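Side-chain contacts in dienelactone hydrolase (Anabaena variabilis, PDB 2O2G), which is probably a hydrolase of the dienelactone hydrolase family, with an alpha/beta-hydrolase fold: residues S50-Y55 with G205-V210; G117-S122 with E216-Y221; T163-G168 with A176-A181. One frame throughout, in Å; residues are numbered along the deposited sequence.

Interaction 1: residues S50-Y55 with G205-V210; sequences SPRNRY and GALTAV. With SO4 (sulfate ion), chain B.
Y55 and T208 meet through their hydroxyls, with Y55 OH 2.8 Å from T208 OG1 in a hydrogen bond that either group could donate. Nearer the root of the tyrosine, L207 lies alongside the phenol, the two side chains running head to tail, and its CD2 methyl rests 3.7 Å from Y55 CD2. The same methyl lies 3.9 Å from R52 CA. Y55 can span the gap because its CG is anti to the backbone N (chi1 174°), which sends the ring out toward helix 206-221. The end of R52 turns the other way, its chain bending at chi3 (-69°), and NE and NH2 both donate to the sulfate, to O3 (3.0 Å) and O2 (2.9 Å), through clearly bent bonds. S50 OG serves twice: it caps the helix by accepting from N53 N at 3.0 Å, almost straight at 177°, and gives a hydrogen bond to sulfate O3. N53 ND2 adds a weak bond to O1, while S46, G43 and R145 complete the grip. The first turn of helix 51-63 thus has an apolar flank facing helix 206-221 and a cationic, polar flank suited to an anion, here a sulfate probably from the crystallisation liquor.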
ATOM      1  N   SER A  50       3.153 -11.823  -1.905  1.00 33.87           N
ATOM      2  CA  SER A  50       1.910 -11.748  -2.689  1.00 32.78           C
ATOM      3  C   SER A  50       2.217 -11.650  -4.168  1.00 32.01           C
ATOM      4  O   SER A  50       2.853 -10.678  -4.562  1.00 32.27           O
ATOM      5  CB  SER A  50       1.121 -10.485  -2.351  1.00 33.38           C
ATOM      6  OG  SER A  50       0.135 -10.238  -3.351  1.00 28.38           O
ATOM      7  N   PRO A  51       1.703 -12.582  -4.995  1.00 33.91           N
ATOM      8  CA  PRO A  51       1.946 -12.484  -6.462  1.00 33.53           C
ATOM      9  C   PRO A  51       1.286 -11.247  -7.076  1.00 33.14           C
ATOM     10  O   PRO A  51       1.782 -10.667  -8.051  1.00 30.54           O
ATOM     11  CB  PRO A  51       1.362 -13.783  -7.034  1.00 34.82           C
ATOM     12  CG  PRO A  51       0.737 -14.520  -5.915  1.00 34.60           C
ATOM     13  CD  PRO A  51       0.842 -13.723  -4.633  1.00 35.85           C
ATOM     14  N   ARG A  52       0.189 -10.812  -6.466  1.00 32.76           N
ATOM     15  CA  ARG A  52      -0.496  -9.614  -6.926  1.00 31.75           C
ATOM     16  C   ARG A  52       0.301  -8.364  -6.687  1.00 29.39           C
ATOM     17  O   ARG A  52       0.450  -7.538  -7.584  1.00 30.12           O
ATOM     18  CB  ARG A  52      -1.840  -9.493  -6.248  1.00 28.01           C
ATOM     19  CG  ARG A  52      -2.800 -10.490  -6.799  1.00 37.72           C
ATOM     20  CD  ARG A  52      -4.124 -10.363  -6.165  1.00 38.06           C
ATOM     21  NE  ARG A  52      -4.109 -10.767  -4.775  1.00 36.73           N
ATOM     22  CZ  ARG A  52      -4.102 -12.021  -4.364  1.00 40.01           C
ATOM     23  NH1 ARG A  52      -4.058 -13.025  -5.224  1.00 38.18           N
ATOM     24  NH2 ARG A  52      -4.120 -12.286  -3.078  1.00 49.03           N
ATOM     25  N   ASN A  53       0.806  -8.215  -5.466  1.00 29.88           N
ATOM     26  CA  ASN A  53       1.636  -7.072  -5.138  1.00 27.95           C
ATOM     27  C   ASN A  53       3.015  -7.152  -5.832  1.00 27.06           C
ATOM     28  O   ASN A  53       3.576  -6.133  -6.191  1.00 28.09           O
ATOM     29  CB  ASN A  53       1.749  -6.916  -3.623  1.00 26.60           C
ATOM     30  CG  ASN A  53       0.366  -6.667  -2.947  1.00 35.73           C
ATOM     31  OD1 ASN A  53      -0.609  -6.229  -3.589  1.00 36.50           O
ATOM     32  ND2 ASN A  53       0.290  -6.956  -1.660  1.00 31.96           N
ATOM     33  N   ARG A  54       3.556  -8.346  -6.021  1.00 30.27           N
ATOM     34  CA  ARG A  54       4.834  -8.467  -6.732  1.00 30.41           C
ATOM     35  C   ARG A  54       4.689  -8.045  -8.215  1.00 31.97           C
ATOM     36  O   ARG A  54       5.566  -7.354  -8.773  1.00 31.77           O
ATOM     37  CB  ARG A  54       5.405  -9.874  -6.628  1.00 31.78           C
ATOM     38  CG  ARG A  54       6.096 -10.183  -5.276  1.00 28.23           C
ATOM     39  CD  ARG A  54       6.896 -11.492  -5.326  1.00 31.43           C
ATOM     40  NE  ARG A  54       7.890 -11.560  -6.419  1.00 37.70           N
ATOM     41  CZ  ARG A  54       9.167 -11.160  -6.351  1.00 38.11           C
ATOM     42  NH1 ARG A  54       9.658 -10.596  -5.251  1.00 34.85           N
ATOM     43  NH2 ARG A  54       9.961 -11.296  -7.413  1.00 40.25           N
ATOM     44  N   TYR A  55       3.598  -8.474  -8.853  1.00 31.10           N
ATOM     45  CA  TYR A  55       3.296  -8.036 -10.221  1.00 29.71           C
ATOM     46  C   TYR A  55       3.188  -6.523 -10.298  1.00 27.54           C
ATOM     47  O   TYR A  55       3.826  -5.889 -11.131  1.00 22.65           O
ATOM     48  CB  TYR A  55       1.984  -8.681 -10.745  1.00 31.04           C
ATOM     49  CG  TYR A  55       1.622  -8.109 -12.097  1.00 36.61           C
ATOM     50  CD1 TYR A  55       2.330  -8.489 -13.249  1.00 37.28           C
ATOM     51  CD2 TYR A  55       0.635  -7.121 -12.213  1.00 35.05           C
ATOM     52  CE1 TYR A  55       2.032  -7.929 -14.482  1.00 34.52           C
ATOM     53  CE2 TYR A  55       0.324  -6.568 -13.424  1.00 37.66           C
ATOM     54  CZ  TYR A  55       1.027  -6.965 -14.561  1.00 32.75           C
ATOM     55  OH  TYR A  55       0.697  -6.400 -15.778  1.00 37.86           O
ATOM     56  N   GLY A 205      -6.652  -9.060 -17.487  1.00 28.81           N
ATOM     57  CA  GLY A 205      -6.403  -7.638 -17.673  1.00 27.81           C
ATOM     58  C   GLY A 205      -6.715  -6.748 -16.496  1.00 24.06           C
ATOM     59  O   GLY A 205      -6.257  -5.626 -16.463  1.00 21.92           O
ATOM     60  N   ALA A 206      -7.479  -7.240 -15.516  1.00 23.87           N
ATOM     61  CA  ALA A 206      -7.838  -6.428 -14.360  1.00 23.45           C
ATOM     62  C   ALA A 206      -6.636  -5.968 -13.556  1.00 24.88           C
ATOM     63  O   ALA A 206      -6.518  -4.778 -13.283  1.00 26.01           O
ATOM     64  CB  ALA A 206      -8.870  -7.156 -13.453  1.00 27.02           C
ATOM     65  N   LEU A 207      -5.762  -6.902 -13.153  1.00 24.59           N
ATOM     66  CA  LEU A 207      -4.595  -6.555 -12.329  1.00 24.88           C
ATOM     67  C   LEU A 207      -3.650  -5.637 -13.063  1.00 24.85           C
ATOM     68  O   LEU A 207      -3.122  -4.697 -12.460  1.00 28.19           O
ATOM     69  CB  LEU A 207      -3.858  -7.790 -11.827  1.00 22.60           C
ATOM     70  CG  LEU A 207      -2.825  -7.556 -10.717  1.00 24.84           C
ATOM     71  CD1 LEU A 207      -3.523  -7.070  -9.469  1.00 29.20           C
ATOM     72  CD2 LEU A 207      -2.054  -8.838 -10.410  1.00 27.22           C
ATOM     73  N   THR A 208      -3.494  -5.856 -14.361  1.00 22.48           N
ATOM     74  CA  THR A 208      -2.663  -4.986 -15.162  1.00 27.48           C
ATOM     75  C   THR A 208      -3.184  -3.535 -15.083  1.00 27.69           C
ATOM     76  O   THR A 208      -2.400  -2.613 -14.897  1.00 27.71           O
ATOM     77  CB  THR A 208      -2.585  -5.492 -16.589  1.00 27.10           C
ATOM     78  OG1 THR A 208      -1.925  -6.766 -16.563  1.00 29.22           O
ATOM     79  CG2 THR A 208      -1.810  -4.524 -17.476  1.00 29.10           C
ATOM     80  N   ALA A 209      -4.498  -3.354 -15.228  1.00 26.84           N
ATOM     81  CA  ALA A 209      -5.113  -2.039 -15.118  1.00 24.08           C
ATOM     82  C   ALA A 209      -4.846  -1.419 -13.760  1.00 20.83           C
ATOM     83  O   ALA A 209      -4.601  -0.238 -13.650  1.00 24.63           O
ATOM     84  CB  ALA A 209      -6.626  -2.127 -15.371  1.00 25.80           C
ATOM     85  N   VAL A 210      -4.956  -2.204 -12.708  1.00 21.78           N
ATOM     86  CA  VAL A 210      -4.644  -1.691 -11.390  1.00 23.87           C
ATOM     87  C   VAL A 210      -3.210  -1.143 -11.359  1.00 24.53           C
ATOM     88  O   VAL A 210      -2.969  -0.041 -10.860  1.00 24.11           O
ATOM     89  CB  VAL A 210      -4.841  -2.754 -10.298  1.00 24.04           C
ATOM     90  CG1 VAL A 210      -4.276  -2.271  -8.964  1.00 26.98           C
ATOM     91  CG2 VAL A 210      -6.304  -3.075 -10.171  1.00 26.53           C
TER
HETATM   92  S   SO4 B 223      -3.023  -9.255  -1.449  1.00 24.56           S
HETATM   93  O1  SO4 B 223      -2.076  -8.486  -0.661  1.00 18.37           O
HETATM   94  O2  SO4 B 223      -2.699 -10.634  -1.223  1.00 27.45           O
HETATM   95  O3  SO4 B 223      -2.736  -8.973  -2.843  1.00 31.81           O
HETATM   96  O4  SO4 B 223      -4.410  -8.941  -1.128  1.00 25.21           O

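Interaction 2: residues G117-S122 with E216-Y221; sequences GYFGAS and EWFMHY
Strand 115-121 of the central sheet, which leads into a probable nucleophile elbow at S122, is packed here against the last turns of helix 206-221. The two run nearly antiparallel, at 165°, and F218 is the side chain that bridges them. With CG anti to its own carbonyl carbon (chi1 -70°), its ring points at the strand and meets the backbone of Y118 edge-on: CZ lies 3.2 Å from Y118 O, which sits in the ring plane and faces its partly positive rim hydrogens. G117 has no side chain exactly where one would collide with F218 CE1, so the ring can approach to 4.3 Å between CE1 and G117 CA. Further along the rim, toward CZ and CE2, F119 crosses F218 at about a right angle, its CB 4.1 Å from F218 CZ, while F218 CE2 approaches the edge of the F119 ring at 4.2 Å from CD2. V143 and L60 also pack on F218. The Y118 side chain points away, its ring packing on helix 123-134 and its hydroxyl hydrogen-bonding T102 of helix 91-107. Aromatic packing of a C-terminal helix on the strand before the elbow fits the three-layer architecture of the alpha/beta-hydrolase fold.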
ATOM      1  N   GLY A 117       5.127   6.768  -0.966  1.00 29.88           N
ATOM      2  CA  GLY A 117       3.719   6.575  -1.311  1.00 28.53           C
ATOM      3  C   GLY A 117       3.284   5.206  -0.787  1.00 26.70           C
ATOM      4  O   GLY A 117       4.106   4.317  -0.598  1.00 27.54           O
ATOM      5  N   TYR A 118       1.982   5.007  -0.605  1.00 27.28           N
ATOM      6  CA  TYR A 118       1.488   3.725  -0.124  1.00 27.56           C
ATOM      7  C   TYR A 118       0.582   3.044  -1.148  1.00 28.50           C
ATOM      8  O   TYR A 118      -0.248   3.715  -1.848  1.00 27.73           O
ATOM      9  CB  TYR A 118       0.664   3.861   1.159  1.00 28.17           C
ATOM     10  CG  TYR A 118       1.333   4.368   2.432  1.00 22.96           C
ATOM     11  CD1 TYR A 118       2.679   4.214   2.686  1.00 23.87           C
ATOM     12  CD2 TYR A 118       0.545   4.901   3.434  1.00 26.26           C
ATOM     13  CE1 TYR A 118       3.229   4.656   3.880  1.00 24.76           C
ATOM     14  CE2 TYR A 118       1.071   5.320   4.637  1.00 33.17           C
ATOM     15  CZ  TYR A 118       2.398   5.199   4.869  1.00 28.76           C
ATOM     16  OH  TYR A 118       2.859   5.653   6.083  1.00 24.84           O
ATOM     17  N   PHE A 119       0.763   1.736  -1.266  1.00 29.21           N
ATOM     18  CA  PHE A 119      -0.115   0.897  -2.082  1.00 29.97           C
ATOM     19  C   PHE A 119      -0.698  -0.092  -1.121  1.00 29.18           C
ATOM     20  O   PHE A 119       0.003  -1.006  -0.683  1.00 31.65           O
ATOM     21  CB  PHE A 119       0.596   0.214  -3.249  1.00 29.40           C
ATOM     22  CG  PHE A 119      -0.345  -0.614  -4.114  1.00 26.98           C
ATOM     23  CD1 PHE A 119      -0.703  -1.912  -3.746  1.00 29.62           C
ATOM     24  CD2 PHE A 119      -0.887  -0.096  -5.274  1.00 22.46           C
ATOM     25  CE1 PHE A 119      -1.600  -2.675  -4.553  1.00 22.57           C
ATOM     26  CE2 PHE A 119      -1.806  -0.841  -6.068  1.00 25.55           C
ATOM     27  CZ  PHE A 119      -2.158  -2.109  -5.715  1.00 27.36           C
ATOM     28  N   GLY A 120      -1.979   0.082  -0.778  1.00 26.61           N
ATOM     29  CA  GLY A 120      -2.611  -0.776   0.174  1.00 26.75           C
ATOM     30  C   GLY A 120      -3.583  -1.706  -0.514  1.00 29.20           C
ATOM     31  O   GLY A 120      -4.455  -1.223  -1.226  1.00 29.52           O
ATOM     32  N   ALA A 121      -3.446  -3.017  -0.276  1.00 24.78           N
ATOM     33  CA  ALA A 121      -4.274  -4.033  -0.925  1.00 28.60           C
ATOM     34  C   ALA A 121      -5.327  -4.601   0.029  1.00 28.26           C
ATOM     35  O   ALA A 121      -4.995  -5.025   1.161  1.00 29.70           O
ATOM     36  CB  ALA A 121      -3.405  -5.154  -1.446  1.00 26.52           C
ATOM     37  N   SER A 122      -6.570  -4.608  -0.432  1.00 26.50           N
ATOM     38  CA  SER A 122      -7.682  -5.144   0.344  0.50 28.55           C
ATOM     39  C   SER A 122      -7.686  -4.525   1.754  1.00 26.63           C
ATOM     40  O   SER A 122      -7.776  -3.318   1.863  1.00 27.01           O
ATOM     41  CB  SER A 122      -7.617  -6.669   0.347  0.50 28.54           C
ATOM     42  OG  SER A 122      -7.690  -7.159  -0.979  0.50 30.24           O
ATOM     43  N   GLU A 216       0.617   5.538 -12.955  1.00 27.82           N
ATOM     44  CA  GLU A 216       0.283   6.928 -13.347  1.00 27.76           C
ATOM     45  C   GLU A 216       0.166   7.841 -12.134  1.00 26.40           C
ATOM     46  O   GLU A 216       0.672   8.976 -12.121  1.00 25.16           O
ATOM     47  CB  GLU A 216      -1.046   6.975 -14.136  1.00 24.46           C
ATOM     48  CG  GLU A 216      -0.816   6.488 -15.542  1.00 32.21           C
ATOM     49  CD  GLU A 216      -2.078   6.230 -16.312  1.00 29.08           C
ATOM     50  OE1 GLU A 216      -3.132   5.992 -15.687  1.00 28.27           O
ATOM     51  OE2 GLU A 216      -1.984   6.252 -17.562  1.00 30.78           O
ATOM     52  N   TRP A 217      -0.503   7.338 -11.109  1.00 25.12           N
ATOM     53  CA  TRP A 217      -0.719   8.114  -9.897  1.00 24.77           C
ATOM     54  C   TRP A 217       0.571   8.409  -9.155  1.00 25.55           C
ATOM     55  O   TRP A 217       0.836   9.578  -8.801  1.00 28.20           O
ATOM     56  CB  TRP A 217      -1.697   7.396  -8.968  1.00 24.32           C
ATOM     57  CG  TRP A 217      -2.276   8.216  -7.853  1.00 26.27           C
ATOM     58  CD1 TRP A 217      -1.884   8.213  -6.547  1.00 27.52           C
ATOM     59  CD2 TRP A 217      -3.405   9.099  -7.925  1.00 26.45           C
ATOM     60  NE1 TRP A 217      -2.654   9.059  -5.827  1.00 32.19           N
ATOM     61  CE2 TRP A 217      -3.609   9.614  -6.634  1.00 26.70           C
ATOM     62  CE3 TRP A 217      -4.253   9.512  -8.963  1.00 28.73           C
ATOM     63  CZ2 TRP A 217      -4.640  10.521  -6.333  1.00 21.58           C
ATOM     64  CZ3 TRP A 217      -5.266  10.401  -8.682  1.00 24.53           C
ATOM     65  CH2 TRP A 217      -5.466  10.895  -7.355  1.00 26.87           C
ATOM     66  N   PHE A 218       1.351   7.362  -8.899  1.00 25.63           N
ATOM     67  CA  PHE A 218       2.608   7.510  -8.136  1.00 25.09           C
ATOM     68  C   PHE A 218       3.622   8.332  -8.907  1.00 27.85           C
ATOM     69  O   PHE A 218       4.355   9.154  -8.333  1.00 25.83           O
ATOM     70  CB  PHE A 218       3.175   6.125  -7.780  1.00 25.34           C
ATOM     71  CG  PHE A 218       2.366   5.381  -6.748  1.00 23.07           C
ATOM     72  CD1 PHE A 218       2.001   5.988  -5.565  1.00 24.27           C
ATOM     73  CD2 PHE A 218       2.007   4.060  -6.941  1.00 27.55           C
ATOM     74  CE1 PHE A 218       1.322   5.295  -4.609  1.00 30.81           C
ATOM     75  CE2 PHE A 218       1.319   3.363  -5.959  1.00 24.92           C
ATOM     76  CZ  PHE A 218       0.957   3.983  -4.827  1.00 22.60           C
HETATM   77  N   MSE A 219       3.691   8.139 -10.224  1.00 26.71           N
HETATM   78  CA  MSE A 219       4.636   8.921 -11.004  0.50 27.60           C
HETATM   79  C   MSE A 219       4.327  10.407 -10.900  1.00 28.70           C
HETATM   80  O   MSE A 219       5.243  11.245 -10.785  1.00 31.08           O
HETATM   81  CB  MSE A 219       4.668   8.424 -12.447  0.50 26.61           C
HETATM   82  CG  MSE A 219       5.313   7.061 -12.540  0.50 22.03           C
HETATM   83 SE   MSE A 219       7.215   7.207 -12.267  0.35 18.79          SE
HETATM   84  CE  MSE A 219       7.460   8.185 -13.838  0.50 14.87           C
ATOM     85  N   HIS A 220       3.059  10.748 -10.905  1.00 29.10           N
ATOM     86  CA  HIS A 220       2.689  12.163 -10.799  1.00 29.30           C
ATOM     87  C   HIS A 220       2.954  12.753  -9.424  1.00 30.42           C
ATOM     88  O   HIS A 220       3.520  13.848  -9.330  1.00 28.74           O
ATOM     89  CB  HIS A 220       1.224  12.382 -11.122  1.00 25.99           C
ATOM     90  CG  HIS A 220       0.804  13.812 -11.008  1.00 33.77           C
ATOM     91  ND1 HIS A 220       1.240  14.786 -11.885  1.00 33.91           N
ATOM     92  CD2 HIS A 220       0.004  14.442 -10.115  1.00 27.59           C
ATOM     93  CE1 HIS A 220       0.721  15.950 -11.540  1.00 36.31           C
ATOM     94  NE2 HIS A 220      -0.039  15.766 -10.472  1.00 33.03           N
ATOM     95  N   TYR A 221       2.523  12.044  -8.379  1.00 28.29           N
ATOM     96  CA  TYR A 221       2.612  12.542  -7.010  1.00 30.60           C
ATOM     97  C   TYR A 221       3.904  12.271  -6.236  1.00 28.66           C
ATOM     98  O   TYR A 221       4.127  12.936  -5.256  1.00 31.01           O
ATOM     99  CB  TYR A 221       1.393  12.087  -6.172  1.00 30.30           C
ATOM    100  CG  TYR A 221       0.113  12.754  -6.575  1.00 33.34           C
ATOM    101  CD1 TYR A 221      -0.099  14.087  -6.289  1.00 30.91           C
ATOM    102  CD2 TYR A 221      -0.904  12.056  -7.215  1.00 36.63           C
ATOM    103  CE1 TYR A 221      -1.239  14.721  -6.656  1.00 35.05           C
ATOM    104  CE2 TYR A 221      -2.068  12.688  -7.587  1.00 33.35           C
ATOM    105  CZ  TYR A 221      -2.235  14.030  -7.301  1.00 33.52           C
ATOM    106  OH  TYR A 221      -3.389  14.696  -7.654  1.00 30.51           O
TER

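Interaction 3: residues T163-G168 with A176-A181; sequences TLLIVG and AMNEDA
N178, L165 and V167 carry this contact, which packs helix 172-184 on strand 163-168 within a right-handed beta-alpha-beta crossover that continues into strand 189-194. Strand and helix run almost antiparallel, at 167°, with their axes 9.3 Å apart. L165 and V167, two residues apart on the strand, both point at the helix, whereas I166 between them faces the opposite side of the sheet and packs on V210 and L213 of helix 206-221. N178 projects from the helix toward the two aliphatic side chains, its CG anti to the carbonyl carbon (chi1 -84°). Its amide is shared between them: the oxygen OD1 lies 3.5 Å from L165 CB, and V167 CG1 sits over the face of the amide, 3.4 Å from N178 CG. V167 and N178 pass alongside in opposite directions, and the V167 methyl also approaches ND2 at 3.6 Å. The nitrogen end has polar partners away from the strand, since ND2 donates to V174 O, one turn earlier in the helix, and to G147 O in the loop after strand 139-145. Two hydrogen bonds therefore hold the buried amide and limit its rotation, which helps to explain how a polar side chain can take part in apolar packing. P149 covers both N178 and A181. One helical turn beyond N178, A181 extends the apolar surface that L165 packs against. The extended leucine chain (chi2 -178°) brings CD1 up against the helix, 3.6 Å from N178 O and 4.3 Å from A181 CB.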
ATOM      1  N   THR A 163      -5.054  10.644  -2.829  1.00 23.95           N
ATOM      2  CA  THR A 163      -5.538   9.270  -2.718  1.00 25.82           C
ATOM      3  C   THR A 163      -6.414   8.799  -3.893  1.00 25.11           C
ATOM      4  O   THR A 163      -7.391   9.429  -4.264  1.00 22.87           O
ATOM      5  CB  THR A 163      -6.380   9.154  -1.414  1.00 26.55           C
ATOM      6  OG1 THR A 163      -5.544   9.439  -0.286  1.00 24.01           O
ATOM      7  CG2 THR A 163      -7.032   7.805  -1.269  1.00 27.46           C
ATOM      8  N   LEU A 164      -6.046   7.641  -4.424  1.00 24.15           N
ATOM      9  CA  LEU A 164      -6.737   7.001  -5.496  1.00 22.88           C
ATOM     10  C   LEU A 164      -7.322   5.697  -4.974  1.00 22.81           C
ATOM     11  O   LEU A 164      -6.596   4.768  -4.568  1.00 28.45           O
ATOM     12  CB  LEU A 164      -5.749   6.686  -6.624  1.00 23.44           C
ATOM     13  CG  LEU A 164      -6.245   5.825  -7.766  1.00 23.87           C
ATOM     14  CD1 LEU A 164      -7.448   6.448  -8.451  1.00 27.63           C
ATOM     15  CD2 LEU A 164      -5.067   5.614  -8.737  1.00 26.39           C
ATOM     16  N   LEU A 165      -8.634   5.623  -4.993  1.00 24.19           N
ATOM     17  CA  LEU A 165      -9.360   4.426  -4.607  1.00 26.18           C
ATOM     18  C   LEU A 165      -9.702   3.623  -5.900  1.00 25.56           C
ATOM     19  O   LEU A 165     -10.276   4.152  -6.852  1.00 27.46           O
ATOM     20  CB  LEU A 165     -10.612   4.838  -3.837  1.00 27.67           C
ATOM     21  CG  LEU A 165     -10.448   5.685  -2.567  1.00 28.53           C
ATOM     22  CD1 LEU A 165     -11.791   5.963  -1.920  1.00 27.29           C
ATOM     23  CD2 LEU A 165      -9.558   5.021  -1.551  1.00 24.64           C
ATOM     24  N   ILE A 166      -9.298   2.365  -5.953  1.00 22.89           N
ATOM     25  CA  ILE A 166      -9.563   1.536  -7.103  1.00 21.58           C
ATOM     26  C   ILE A 166     -10.421   0.394  -6.656  1.00 23.57           C
ATOM     27  O   ILE A 166     -10.052  -0.312  -5.695  1.00 22.54           O
ATOM     28  CB  ILE A 166      -8.253   0.925  -7.730  1.00 20.06           C
ATOM     29  CG1 ILE A 166      -7.253   1.997  -8.174  1.00 29.23           C
ATOM     30  CG2 ILE A 166      -8.613   0.077  -8.969  1.00 29.10           C
ATOM     31  CD1 ILE A 166      -5.823   1.436  -8.541  1.00 21.33           C
ATOM     32  N   VAL A 167     -11.505   0.143  -7.383  1.00 23.58           N
ATOM     33  CA  VAL A 167     -12.370  -0.990  -7.066  1.00 25.17           C
ATOM     34  C   VAL A 167     -12.777  -1.751  -8.316  1.00 24.14           C
ATOM     35  O   VAL A 167     -12.808  -1.205  -9.411  1.00 23.62           O
ATOM     36  CB  VAL A 167     -13.655  -0.514  -6.310  1.00 22.41           C
ATOM     37  CG1 VAL A 167     -13.275   0.297  -5.095  1.00 24.79           C
ATOM     38  CG2 VAL A 167     -14.514   0.375  -7.194  1.00 36.18           C
ATOM     39  N   GLY A 168     -13.122  -3.017  -8.140  1.00 23.71           N
ATOM     40  CA  GLY A 168     -13.645  -3.829  -9.243  1.00 25.97           C
ATOM     41  C   GLY A 168     -15.141  -3.627  -9.386  1.00 24.08           C
ATOM     42  O   GLY A 168     -15.866  -3.544  -8.393  1.00 24.06           O
ATOM     43  N   ALA A 176     -19.778   1.024  -3.152  1.00 27.80           N
ATOM     44  CA  ALA A 176     -20.525   2.033  -2.409  1.00 28.99           C
ATOM     45  C   ALA A 176     -19.751   2.539  -1.192  1.00 28.38           C
ATOM     46  O   ALA A 176     -19.823   3.717  -0.851  1.00 22.78           O
ATOM     47  CB  ALA A 176     -21.876   1.508  -1.999  1.00 30.98           C
HETATM   48  N   MSE A 177     -18.950   1.664  -0.585  1.00 30.13           N
HETATM   49  CA  MSE A 177     -18.203   2.022   0.591  1.00 30.38           C
HETATM   50  C   MSE A 177     -17.022   2.879   0.224  1.00 31.96           C
HETATM   51  O   MSE A 177     -16.666   3.757   0.995  1.00 33.72           O
HETATM   52  CB  MSE A 177     -17.830   0.783   1.395  1.00 33.97           C
HETATM   53  CG  MSE A 177     -19.046   0.131   2.056  1.00 36.69           C
HETATM   54 SE   MSE A 177     -20.160   1.414   3.219  0.70 37.21          SE
HETATM   55  CE  MSE A 177     -19.686   1.316   5.257  1.00 49.37           C
ATOM     56  N   ASN A 178     -16.438   2.659  -0.958  1.00 32.52           N
ATOM     57  CA  ASN A 178     -15.367   3.529  -1.450  1.00 31.63           C
ATOM     58  C   ASN A 178     -15.961   4.905  -1.842  1.00 29.43           C
ATOM     59  O   ASN A 178     -15.346   5.940  -1.618  1.00 28.02           O
ATOM     60  CB  ASN A 178     -14.591   2.897  -2.603  1.00 30.23           C
ATOM     61  CG  ASN A 178     -13.484   1.967  -2.119  1.00 25.80           C
ATOM     62  OD1 ASN A 178     -12.312   2.330  -2.159  1.00 25.50           O
ATOM     63  ND2 ASN A 178     -13.853   0.825  -1.578  1.00 27.49           N
ATOM     64  N   GLU A 179     -17.147   4.900  -2.434  1.00 28.09           N
ATOM     65  CA  GLU A 179     -17.858   6.138  -2.771  1.00 26.29           C
ATOM     66  C   GLU A 179     -18.100   6.946  -1.498  1.00 25.93           C
ATOM     67  O   GLU A 179     -17.890   8.148  -1.484  1.00 28.65           O
ATOM     68  CB  GLU A 179     -19.179   5.830  -3.467  1.00 30.02           C
ATOM     69  CG  GLU A 179     -19.041   5.211  -4.889  1.00 30.13           C
ATOM     70  CD  GLU A 179     -20.404   4.846  -5.479  1.00 30.61           C
ATOM     71  OE1 GLU A 179     -21.356   4.706  -4.685  1.00 46.87           O
ATOM     72  OE2 GLU A 179     -20.527   4.694  -6.719  1.00 35.09           O
ATOM     73  N   ASP A 180     -18.527   6.280  -0.426  1.00 27.76           N
ATOM     74  CA  ASP A 180     -18.722   6.935   0.864  1.00 27.76           C
ATOM     75  C   ASP A 180     -17.406   7.517   1.387  1.00 25.82           C
ATOM     76  O   ASP A 180     -17.356   8.666   1.802  1.00 26.28           O
ATOM     77  CB  ASP A 180     -19.278   5.957   1.918  1.00 30.08           C
ATOM     78  CG  ASP A 180     -20.759   5.579   1.693  1.00 37.32           C
ATOM     79  OD1 ASP A 180     -21.409   6.016   0.699  1.00 42.99           O
ATOM     80  OD2 ASP A 180     -21.274   4.826   2.552  1.00 51.28           O
ATOM     81  N   ALA A 181     -16.338   6.728   1.352  1.00 25.87           N
ATOM     82  CA  ALA A 181     -15.013   7.169   1.820  1.00 23.76           C
ATOM     83  C   ALA A 181     -14.468   8.385   1.060  1.00 24.20           C
ATOM     84  O   ALA A 181     -13.857   9.278   1.659  1.00 24.27           O
ATOM     85  CB  ALA A 181     -14.013   6.015   1.714  1.00 25.81           C
TER

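How the interactions relate
Interactions 1 and 2 use opposite ends of helix 206-221 and have centres about 13 Å apart. They meet at N53, whose OD1 lies 3.7 Å from A121 CB, and at V210, whose CG1 is 3.9 Å from F119 CZ. The helix of interaction 3 covers the opposite face of the sheet from helix 206-221, yet its strand meets W217, whose CD2 is 3.6 Å from L164 CB. V210 O also packs 4.0 Å from I166 CD1, so helix 206-221 connects all three. Sulfate O4 lies 3.7 Å from S122 OG in the conformer given; S122, H199 and D171 form a probable catalytic triad, and R145 bonds the sulfate and, in that conformer, S122 OG.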